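Local structure of exotoxin type A precursor (allele 1) (Streptococcus pyogenes phage T12, 1FNU) at residues K115-V119 with S130-E134. The protein probably acts as a secreted superantigen toxin (scarlet fever toxin) of the staphylococcal/streptococcal toxin family. Residues are numbered along the deposited sequence; the frame is centred on the assembly and turned at random.
Sequences KKIVV and SFDIE
Val-119 lies over one face of the Phe-131 ring, its CB 3.9 Å from the ring centroid in a CH-pi contact and its CG1 3.6 Å from Phe-131 CZ. The ring gets there because Phe-131 CG stands between its own backbone N and carbonyl carbon (chi1 58°), which brings the ring toward Val-119. The side chains of Val-119 and Ile-133 cross at about a right angle, Val-119 CG2 meeting Ile-133 CG2 at 3.9 Å. Ile-117 joins this apolar group, more loosely, with its CB 4.2 Å from Ile-133 CG1.

Between the strands, Ile-117 and Ile-133 form an antiparallel hydrogen-bonded pair: Ile-117 N reaches Ile-133 O at 2.9 Å, nearly straight at 172°, and Ile-133 N returns to Ile-117 O. Val-119 N also donates to Phe-131 O, whereas the return bond from Phe-131 N to Val-119 O is weak at 3.4 Å.

On the other, exposed face Lys-116 and Glu-134 lie side by side, CG to CG 3.9 Å. The Lys-116 chain bends at chi3, and NZ stops 5.0 Å from Asp-132 OD2.

Strand 126-135 is outermost in the beta-grasp sheet within this chain; Val-119, Phe-131 and Ile-133 meet helix 142-157, where Tyr-152 stacks on Phe-131, and Ile-117 packs on Ile-214. The chemistry is thus two-sided: hydrocarbon packs inward, while opposite charges on the exposed face probably attract one another without direct contact.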
ATOM      1  N   LYS A 115     -27.753  29.538   8.214  1.00 38.28           N
ATOM      2  CA  LYS A 115     -27.122  30.704   8.792  1.00 38.23           C
ATOM      3  C   LYS A 115     -26.291  31.196   7.619  1.00 38.20           C
ATOM      4  O   LYS A 115     -25.693  30.399   6.894  1.00 38.25           O
ATOM      5  CB  LYS A 115     -26.248  30.309  10.000  1.00 38.31           C
ATOM      6  CG  LYS A 115     -26.100  31.390  11.062  1.00 38.41           C
ATOM      7  CD  LYS A 115     -25.278  32.564  10.541  1.00 38.43           C
ATOM      8  CE  LYS A 115     -25.822  33.946  10.960  1.00 38.38           C
ATOM      9  NZ  LYS A 115     -25.549  34.501  12.310  1.00 38.46           N
ATOM     10  N   LYS A 116     -26.335  32.485   7.351  1.00 38.05           N
ATOM     11  CA  LYS A 116     -25.564  33.002   6.251  1.00 37.90           C
ATOM     12  C   LYS A 116     -24.341  33.639   6.880  1.00 37.74           C
ATOM     13  O   LYS A 116     -24.439  34.398   7.831  1.00 37.63           O
ATOM     14  CB  LYS A 116     -26.381  34.013   5.389  1.00 38.00           C
ATOM     15  CG  LYS A 116     -27.362  33.338   4.365  1.00 38.10           C
ATOM     16  CD  LYS A 116     -27.795  34.210   3.130  1.00 38.33           C
ATOM     17  CE  LYS A 116     -28.833  35.334   3.461  1.00 38.45           C
ATOM     18  NZ  LYS A 116     -29.074  36.339   2.308  1.00 38.58           N
ATOM     19  N   ILE A 117     -23.160  33.315   6.380  1.00 37.53           N
ATOM     20  CA  ILE A 117     -21.986  33.927   6.978  1.00 37.35           C
ATOM     21  C   ILE A 117     -21.220  34.708   5.924  1.00 37.21           C
ATOM     22  O   ILE A 117     -20.850  34.177   4.857  1.00 37.25           O
ATOM     23  CB  ILE A 117     -21.099  32.849   7.639  1.00 37.35           C
ATOM     24  CG1 ILE A 117     -21.962  32.028   8.623  1.00 37.34           C
ATOM     25  CG2 ILE A 117     -19.898  33.485   8.288  1.00 37.25           C
ATOM     26  CD1 ILE A 117     -21.185  30.958   9.327  1.00 37.40           C
ATOM     27  N   VAL A 118     -21.008  35.984   6.195  1.00 36.93           N
ATOM     28  CA  VAL A 118     -20.285  36.838   5.260  1.00 36.64           C
ATOM     29  C   VAL A 118     -18.780  36.576   5.337  1.00 36.42           C
ATOM     30  O   VAL A 118     -18.197  36.537   6.430  1.00 36.50           O
ATOM     31  CB  VAL A 118     -20.646  38.317   5.527  1.00 36.60           C
ATOM     32  CG1 VAL A 118     -19.504  39.235   5.166  1.00 36.55           C
ATOM     33  CG2 VAL A 118     -21.925  38.638   4.728  1.00 36.55           C
ATOM     34  N   VAL A 119     -18.161  36.338   4.171  1.00 36.12           N
ATOM     35  CA  VAL A 119     -16.731  36.034   4.129  1.00 35.78           C
ATOM     36  C   VAL A 119     -15.939  37.208   3.607  1.00 35.65           C
ATOM     37  O   VAL A 119     -16.136  37.624   2.484  1.00 35.59           O
ATOM     38  CB  VAL A 119     -16.459  34.752   3.246  1.00 35.73           C
ATOM     39  CG1 VAL A 119     -14.979  34.487   3.138  1.00 35.49           C
ATOM     40  CG2 VAL A 119     -17.181  33.534   3.842  1.00 35.55           C
ATOM     41  N   SER A 130     -16.474  40.336  -0.734  1.00 36.44           N
ATOM     42  CA  SER A 130     -17.242  39.640   0.253  1.00 35.95           C
ATOM     43  C   SER A 130     -18.221  38.810  -0.500  1.00 35.59           C
ATOM     44  O   SER A 130     -18.726  39.236  -1.537  1.00 35.49           O
ATOM     45  CB  SER A 130     -18.028  40.586   1.161  1.00 35.92           C
ATOM     46  OG  SER A 130     -17.165  41.201   2.076  1.00 35.88           O
ATOM     47  N   PHE A 131     -18.436  37.603   0.010  1.00 35.22           N
ATOM     48  CA  PHE A 131     -19.432  36.687  -0.503  1.00 34.85           C
ATOM     49  C   PHE A 131     -19.948  35.970   0.752  1.00 34.72           C
ATOM     50  O   PHE A 131     -19.384  36.085   1.849  1.00 34.55           O
ATOM     51  CB  PHE A 131     -18.883  35.691  -1.525  1.00 34.67           C
ATOM     52  CG  PHE A 131     -17.764  34.822  -1.030  1.00 34.50           C
ATOM     53  CD1 PHE A 131     -16.452  35.293  -0.987  1.00 34.34           C
ATOM     54  CD2 PHE A 131     -18.023  33.513  -0.630  1.00 34.46           C
ATOM     55  CE1 PHE A 131     -15.399  34.489  -0.560  1.00 34.22           C
ATOM     56  CE2 PHE A 131     -16.957  32.680  -0.188  1.00 34.32           C
ATOM     57  CZ  PHE A 131     -15.662  33.163  -0.155  1.00 34.26           C
ATOM     58  N   ASP A 132     -21.054  35.277   0.564  1.00 34.63           N
ATOM     59  CA  ASP A 132     -21.722  34.528   1.596  1.00 34.62           C
ATOM     60  C   ASP A 132     -21.547  33.005   1.405  1.00 34.43           C
ATOM     61  O   ASP A 132     -21.544  32.517   0.286  1.00 34.37           O
ATOM     62  CB  ASP A 132     -23.256  34.764   1.543  1.00 34.87           C
ATOM     63  CG  ASP A 132     -23.665  36.209   1.782  1.00 35.18           C
ATOM     64  OD1 ASP A 132     -23.408  36.732   2.903  1.00 35.33           O
ATOM     65  OD2 ASP A 132     -24.265  36.807   0.842  1.00 35.48           O
ATOM     66  N   ILE A 133     -21.391  32.287   2.517  1.00 34.27           N
ATOM     67  CA  ILE A 133     -21.418  30.821   2.479  1.00 34.15           C
ATOM     68  C   ILE A 133     -22.611  30.604   3.441  1.00 34.08           C
ATOM     69  O   ILE A 133     -23.114  31.565   4.050  1.00 34.00           O
ATOM     70  CB  ILE A 133     -20.113  30.125   2.981  1.00 34.00           C
ATOM     71  CG1 ILE A 133     -19.786  30.523   4.406  1.00 34.06           C
ATOM     72  CG2 ILE A 133     -18.959  30.520   2.106  1.00 34.04           C
ATOM     73  CD1 ILE A 133     -18.731  29.643   5.037  1.00 34.07           C
ATOM     74  N   GLU A 134     -23.067  29.363   3.553  1.00 34.04           N
ATOM     75  CA  GLU A 134     -24.235  29.015   4.367  1.00 33.95           C
ATOM     76  C   GLU A 134     -24.063  27.653   4.952  1.00 33.66           C
ATOM     77  O   GLU A 134     -23.516  26.797   4.288  1.00 33.59           O
ATOM     78  CB  GLU A 134     -25.472  28.813   3.521  1.00 34.22           C
ATOM     79  CG  GLU A 134     -26.125  29.928   2.868  1.00 34.60           C
ATOM     80  CD  GLU A 134     -27.418  29.389   2.251  1.00 34.91           C
ATOM     81  OE1 GLU A 134     -27.348  28.607   1.275  1.00 35.01           O
ATOM     82  OE2 GLU A 134     -28.515  29.692   2.786  1.00 35.19           O
TER